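Local coordinates for protein peptidoglycan hydrolase FlgJ (Sphingomonas sp. A1, PDB 2ZYC) that probably acts as a flagellum-specific muramidase, its C-terminal glycoside hydrolase family 73 domain cutting the periplasmic peptidoglycan layer so that the flagellar rod can be assembled, at residues A[56-61]-A[85-90]; A[51-56]-A[90-95]. The protein carries 2 engineered substitutions. All blocks are in the same frame, centred on the assembly; numbering follows the deposited sequence.

Contact 1: residues A[56-61]-A[85-90]; sequences IKAGSN and RFRAYD
Arg-87 meets Ile-56 and Lys-57 through a side chain that runs extended from CG to NE, with CG anti to its own carbonyl carbon (chi1 -56°); on the other side, Ile-56 holds CG2 anti to its backbone N, over one face of the guanidinium. Ile-56 CG2 lies 3.4 Å from Arg-87 NE, offset toward the rim of the flat group. The same NE donates to Lys-57 O at 3.1 Å, a somewhat bent bond (144°), while Arg-87 N reaches Ile-56 O at 3.0 Å almost straight. Thus one arginine uses both backbone and side chain to grip two successive carbonyls. Lys-57 and Phe-86 form a single non-hydrogen-bonded antiparallel bridge, framed by that Arg-87 N bond and by Ala-58 N, which donates to Arg-85 O at 2.8 Å. Ala-58 CB rests on the backbone, 3.6 Å from Phe-86 C. Further along, one water accepts from Arg-87 NH2 and Gly-59 N and donates to Asn-61 OD1, and another donates to Ala-58 O. Arg-87 NH1 forms a salt bridge with Asp-98 in helix 92-105, and the same carboxylate oxygen of Asp-98 also bonds Tyr-89 OH. The loop 56-61 thereby borders strand 82-88, whose antiparallel partner is strand 65-71; Phe-86 packs onto that partner through Val-67 and Ala-69.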
loop_
_atom_site.group_PDB
_atom_site.type_symbol
_atom_site.label_atom_id
_atom_site.label_comp_id
_atom_site.label_asym_id
_atom_site.label_seq_id
_atom_site.Cartn_x
_atom_site.Cartn_y
_atom_site.Cartn_z
ATOM N N ILE A 56 6.003 5.033 3.658
ATOM C CA ILE A 56 7.224 4.440 4.212
ATOM C C ILE A 56 8.240 5.509 4.608
ATOM O O ILE A 56 8.649 6.332 3.787
ATOM C CB ILE A 56 7.879 3.425 3.252
ATOM C CG1 ILE A 56 6.881 2.347 2.792
ATOM C CG2 ILE A 56 9.125 2.785 3.908
ATOM C CD1 ILE A 56 6.211 1.564 3.918
ATOM N N LYS A 57 8.650 5.471 5.875
ATOM C CA LYS A 57 9.656 6.394 6.401
ATOM C C LYS A 57 11.029 6.149 5.781
ATOM O O LYS A 57 11.396 5.007 5.456
ATOM C CB LYS A 57 9.757 6.286 7.931
ATOM C CG LYS A 57 8.469 6.569 8.705
ATOM C CD LYS A 57 8.664 6.202 10.187
ATOM C CE LYS A 57 7.410 6.428 10.997
ATOM N NZ LYS A 57 7.616 6.050 12.431
ATOM N N ALA A 58 11.768 7.242 5.602
ATOM C CA ALA A 58 13.156 7.199 5.157
ATOM C C ALA A 58 14.073 7.168 6.373
ATOM O O ALA A 58 14.270 8.181 7.035
ATOM C CB ALA A 58 13.472 8.425 4.292
ATOM N N GLY A 59 14.619 5.995 6.675
ATOM C CA GLY A 59 15.553 5.863 7.797
ATOM C C GLY A 59 17.008 5.889 7.366
ATOM O O GLY A 59 17.333 6.320 6.257
ATOM N N SER A 60 17.885 5.417 8.249
ATOM C CA SER A 60 19.327 5.425 8.010
ATOM C C SER A 60 19.780 4.544 6.842
ATOM O O SER A 60 20.818 4.811 6.240
ATOM C CB SER A 60 20.067 5.005 9.283
ATOM O OG SER A 60 19.616 3.739 9.715
ATOM N N ASN A 61 19.011 3.501 6.528
ATOM C CA ASN A 61 19.355 2.595 5.425
ATOM C C ASN A 61 18.771 3.044 4.076
ATOM O O ASN A 61 18.860 2.315 3.086
ATOM C CB ASN A 61 18.910 1.161 5.749
ATOM C CG ASN A 61 17.396 1.013 5.747
ATOM O OD1 ASN A 61 16.679 2.003 5.787
ATOM N ND2 ASN A 61 16.907 -0.224 5.714
ATOM N N ARG A 85 10.601 12.209 7.947
ATOM C CA ARG A 85 11.319 12.001 6.698
ATOM C C ARG A 85 10.781 10.758 6.010
ATOM O O ARG A 85 10.803 9.658 6.577
ATOM C CB ARG A 85 12.826 11.887 6.943
ATOM C CG ARG A 85 13.449 13.224 7.347
ATOM C CD ARG A 85 14.855 13.069 7.883
ATOM N NE ARG A 85 15.729 12.353 6.962
ATOM C CZ ARG A 85 16.403 12.905 5.960
ATOM N NH1 ARG A 85 16.314 14.210 5.722
ATOM N NH2 ARG A 85 17.170 12.139 5.192
ATOM N N PHE A 86 10.277 10.961 4.797
ATOM C CA PHE A 86 9.666 9.896 4.009
ATOM C C PHE A 86 10.459 9.598 2.751
ATOM O O PHE A 86 11.097 10.478 2.174
ATOM C CB PHE A 86 8.238 10.289 3.615
ATOM C CG PHE A 86 7.292 10.349 4.766
ATOM C CD1 PHE A 86 6.686 9.185 5.242
ATOM C CD2 PHE A 86 7.001 11.565 5.381
ATOM C CE1 PHE A 86 5.796 9.230 6.326
ATOM C CE2 PHE A 86 6.121 11.627 6.456
ATOM C CZ PHE A 86 5.513 10.453 6.935
ATOM N N ARG A 87 10.398 8.347 2.311
ATOM C CA ARG A 87 10.990 7.969 1.035
ATOM C C ARG A 87 10.231 8.639 -0.109
ATOM O O ARG A 87 9.030 8.889 0.002
ATOM C CB ARG A 87 10.960 6.451 0.871
ATOM C CG ARG A 87 11.648 5.719 2.020
ATOM C CD ARG A 87 11.720 4.214 1.771
ATOM N NE ARG A 87 12.290 3.517 2.926
ATOM C CZ ARG A 87 12.636 2.233 2.941
ATOM N NH1 ARG A 87 12.491 1.490 1.861
ATOM N NH2 ARG A 87 13.137 1.688 4.045
ATOM N N ALA A 88 10.944 8.955 -1.182
ATOM C CA ALA A 88 10.306 9.437 -2.413
ATOM C C ALA A 88 10.829 8.662 -3.608
ATOM O O ALA A 88 11.995 8.229 -3.629
ATOM C CB ALA A 88 10.526 10.940 -2.597
ATOM N N TYR A 89 9.965 8.494 -4.605
ATOM C CA TYR A 89 10.247 7.619 -5.732
ATOM C C TYR A 89 9.986 8.359 -7.041
ATOM O O TYR A 89 9.461 9.468 -7.026
ATOM C CB TYR A 89 9.355 6.381 -5.663
ATOM C CG TYR A 89 9.425 5.631 -4.352
ATOM C CD1 TYR A 89 10.491 4.770 -4.077
ATOM C CD2 TYR A 89 8.425 5.786 -3.387
ATOM C CE1 TYR A 89 10.551 4.059 -2.866
ATOM C CE2 TYR A 89 8.471 5.091 -2.177
ATOM C CZ TYR A 89 9.539 4.231 -1.927
ATOM O OH TYR A 89 9.572 3.551 -0.733
ATOM N N ASP A 90 10.339 7.726 -8.159
ATOM C CA ASP A 90 10.110 8.295 -9.490
ATOM C C ASP A 90 8.777 7.859 -10.107
ATOM O O ASP A 90 8.370 8.408 -11.136
ATOM C CB ASP A 90 11.248 7.922 -10.447
ATOM C CG ASP A 90 12.626 8.261 -9.901
ATOM O OD1 ASP A 90 12.805 9.349 -9.305
ATOM O OD2 ASP A 90 13.539 7.430 -10.088
HETATM O O HOH W 1 16.414 9.920 7.000
HETATM O O HOH W 2 14.388 3.258 6.176
HETATM O O HOH W 3 17.063 8.694 4.950
#

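Contact 2: residues A[51-56]-A[90-95]; sequences YNLFNI and DSYEQA
Tyr-51 comes closest to Tyr-92 in the backbone, their CA atoms 5.3 Å apart, where an irregular loop with a type I turn from Asn-52 to Asn-55 passes the first turn of helix 92-105; no hydrogen bond joins the segments directly. The Tyr-51 ring lies against the backbone just before that helix: Ser-91 CA sits over one face, 3.7 Å from the ring centroid, in a CH-pi contact. CG of Tyr-51 is anti to the carbonyl carbon (chi1 -59°), and its ring presents an edge to the face of Tyr-92, with Tyr-51 CD1 3.7 Å from Tyr-92 CD1. The two planes stand at 84°, making an offset edge-to-face pair. In the conformer described, Leu-53 crosses the Tyr-92 ring at about a right angle, CD1 lying over one face 3.7 Å from the centroid in a second CH-pi contact. Tyr-92 OH has its polar partner in Gln-41. One water donates to Asp-90 O at 2.6 Å and has a weak bond with Tyr-51 OH.

Each segment is also braced internally. Asn-52 OD1 accepts from Ile-56 N and its ND2 donates to Ile-56 O, fastening the turn to the residue that follows it; ND2 bonds Arg-87 O as well. In the other segment, Ser-91 OG accepts from Gln-94 N at 3.0 Å, and Gln-94 OE1, in one conformer, accepts from Asp-90 N. The arrangement is a serine N-cap at the start of a helix, flanked by an aromatic pair, within the lysozyme-clan glucosaminidase domain.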
loop_
_atom_site.group_PDB
_atom_site.type_symbol
_atom_site.label_atom_id
_atom_site.label_comp_id
_atom_site.label_asym_id
_atom_site.label_seq_id
_atom_site.Cartn_x
_atom_site.Cartn_y
_atom_site.Cartn_z
ATOM N N TYR A 51 5.054 9.516 -4.714
ATOM C CA TYR A 51 4.625 8.182 -5.160
ATOM C C TYR A 51 4.662 7.169 -4.011
ATOM O O TYR A 51 4.482 5.969 -4.221
ATOM C CB TYR A 51 5.444 7.685 -6.356
ATOM C CG TYR A 51 5.380 8.587 -7.573
ATOM C CD1 TYR A 51 4.313 8.514 -8.470
ATOM C CD2 TYR A 51 6.391 9.523 -7.816
ATOM C CE1 TYR A 51 4.265 9.355 -9.604
ATOM C CE2 TYR A 51 6.350 10.364 -8.934
ATOM C CZ TYR A 51 5.291 10.272 -9.819
ATOM O OH TYR A 51 5.260 11.119 -10.915
ATOM N N ASN A 52 4.873 7.676 -2.798
ATOM C CA ASN A 52 5.046 6.850 -1.603
ATOM C C ASN A 52 3.677 6.504 -1.024
ATOM O O ASN A 52 3.267 7.017 0.024
ATOM C CB ASN A 52 5.925 7.594 -0.584
ATOM C CG ASN A 52 6.348 6.717 0.589
ATOM O OD1 ASN A 52 5.837 5.607 0.774
ATOM N ND2 ASN A 52 7.283 7.223 1.391
ATOM N N LEU A 53 2.978 5.619 -1.732
ATOM C CA LEU A 53 1.611 5.242 -1.389
ATOM C C LEU A 53 1.500 4.524 -0.048
ATOM O O LEU A 53 0.457 4.573 0.595
ATOM C CB LEU A 53 1.001 4.378 -2.495
ATOM C CG LEU A 53 0.757 5.078 -3.835
ATOM C CD1 LEU A 53 -0.009 4.156 -4.769
ATOM C CD2 LEU A 53 -0.002 6.383 -3.642
ATOM N N PHE A 54 2.586 3.875 0.373
ATOM C CA PHE A 54 2.581 3.116 1.628
ATOM C C PHE A 54 3.107 3.896 2.844
ATOM O O PHE A 54 3.217 3.343 3.938
ATOM C CB PHE A 54 3.284 1.764 1.443
ATOM C CG PHE A 54 2.567 0.852 0.482
ATOM C CD1 PHE A 54 1.446 0.130 0.893
ATOM C CD2 PHE A 54 2.989 0.742 -0.841
ATOM C CE1 PHE A 54 0.771 -0.703 -0.006
ATOM C CE2 PHE A 54 2.325 -0.096 -1.740
ATOM C CZ PHE A 54 1.214 -0.819 -1.309
ATOM N N ASN A 55 3.390 5.186 2.636
ATOM C CA ASN A 55 3.810 6.091 3.708
ATOM C C ASN A 55 5.083 5.602 4.429
ATOM O O ASN A 55 5.215 5.749 5.644
ATOM C CB ASN A 55 2.657 6.297 4.699
ATOM C CG ASN A 55 1.550 7.162 4.138
ATOM O OD1 ASN A 55 1.807 8.118 3.398
ATOM N ND2 ASN A 55 0.305 6.845 4.498
ATOM N N ILE A 56 6.003 5.033 3.658
ATOM C CA ILE A 56 7.224 4.440 4.212
ATOM C C ILE A 56 8.240 5.509 4.608
ATOM O O ILE A 56 8.649 6.332 3.787
ATOM C CB ILE A 56 7.879 3.425 3.252
ATOM C CG1 ILE A 56 6.881 2.347 2.792
ATOM C CG2 ILE A 56 9.125 2.785 3.908
ATOM C CD1 ILE A 56 6.211 1.564 3.918
ATOM N N ASP A 90 10.339 7.726 -8.159
ATOM C CA ASP A 90 10.110 8.295 -9.490
ATOM C C ASP A 90 8.777 7.859 -10.107
ATOM O O ASP A 90 8.370 8.408 -11.136
ATOM C CB ASP A 90 11.248 7.922 -10.447
ATOM C CG ASP A 90 12.626 8.261 -9.901
ATOM O OD1 ASP A 90 12.805 9.349 -9.305
ATOM O OD2 ASP A 90 13.539 7.430 -10.088
ATOM N N SER A 91 8.110 6.886 -9.480
ATOM C CA SER A 91 6.861 6.301 -9.981
ATOM C C SER A 91 6.180 5.403 -8.943
ATOM O O SER A 91 6.813 4.991 -7.970
ATOM C CB SER A 91 7.133 5.468 -11.240
ATOM O OG SER A 91 7.981 4.366 -10.939
ATOM N N TYR A 92 4.899 5.084 -9.161
ATOM C CA TYR A 92 4.215 4.040 -8.375
ATOM C C TYR A 92 4.913 2.690 -8.520
ATOM O O TYR A 92 5.051 1.943 -7.546
ATOM C CB TYR A 92 2.736 3.894 -8.772
ATOM C CG TYR A 92 1.818 5.003 -8.289
ATOM C CD1 TYR A 92 2.170 5.830 -7.216
ATOM C CD2 TYR A 92 0.573 5.201 -8.894
ATOM C CE1 TYR A 92 1.312 6.846 -6.776
ATOM C CE2 TYR A 92 -0.291 6.200 -8.458
ATOM C CZ TYR A 92 0.075 7.014 -7.405
ATOM O OH TYR A 92 -0.796 8.000 -6.994
ATOM N N GLU A 93 5.352 2.385 -9.739
ATOM C CA GLU A 93 6.144 1.183 -10.005
ATOM C C GLU A 93 7.331 1.053 -9.041
ATOM O O GLU A 93 7.508 0.014 -8.419
ATOM C CB GLU A 93 6.622 1.151 -11.461
ATOM C CG GLU A 93 7.440 -0.084 -11.836
ATOM C CD GLU A 93 7.766 -0.176 -13.328
ATOM O OE1 GLU A 93 7.466 0.775 -14.090
ATOM O OE2 GLU A 93 8.331 -1.214 -13.742
ATOM N N GLN A 94 8.133 2.111 -8.930
ATOM C CA GLN A 94 9.302 2.085 -8.050
ATOM C C GLN A 94 8.876 1.920 -6.590
ATOM O O GLN A 94 9.490 1.155 -5.841
ATOM C CB GLN A 94 10.154 3.347 -8.221
ATOM C CG GLN A 94 11.529 3.228 -7.566
ATOM C CD GLN A 94 12.379 4.479 -7.684
ATOM O OE1 GLN A 94 11.878 5.568 -7.941
ATOM N NE2 GLN A 94 13.682 4.321 -7.493
ATOM N N ALA A 95 7.826 2.639 -6.201
ATOM C CA ALA A 95 7.293 2.568 -4.837
ATOM C C ALA A 95 6.851 1.150 -4.482
ATOM O O ALA A 95 7.162 0.648 -3.404
ATOM C CB ALA A 95 6.138 3.544 -4.663
HETATM O O HOH W 4 6.498 8.865 -12.850
#

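How the contacts relate
Contacts 1 and 2 lie with centres about 10 Å apart, on the same side of the chain's centre, and share Ile-56 and Asp-90. Along the chain they are nested: residues 51-56 run on into 56-61, strands 65-71 and 82-88 follow, and 85-90 leads through 90-95 into helix 92-105. Contact 2 therefore closes the wider loop and contact 1 the inner one. They also touch directly, Tyr-89 packing on both Tyr-51 and Ala-95. With one closure inside the other, one continuous loop is tied first to a helix start and then to the two-stranded sheet, joining helical and strand parts of the domain.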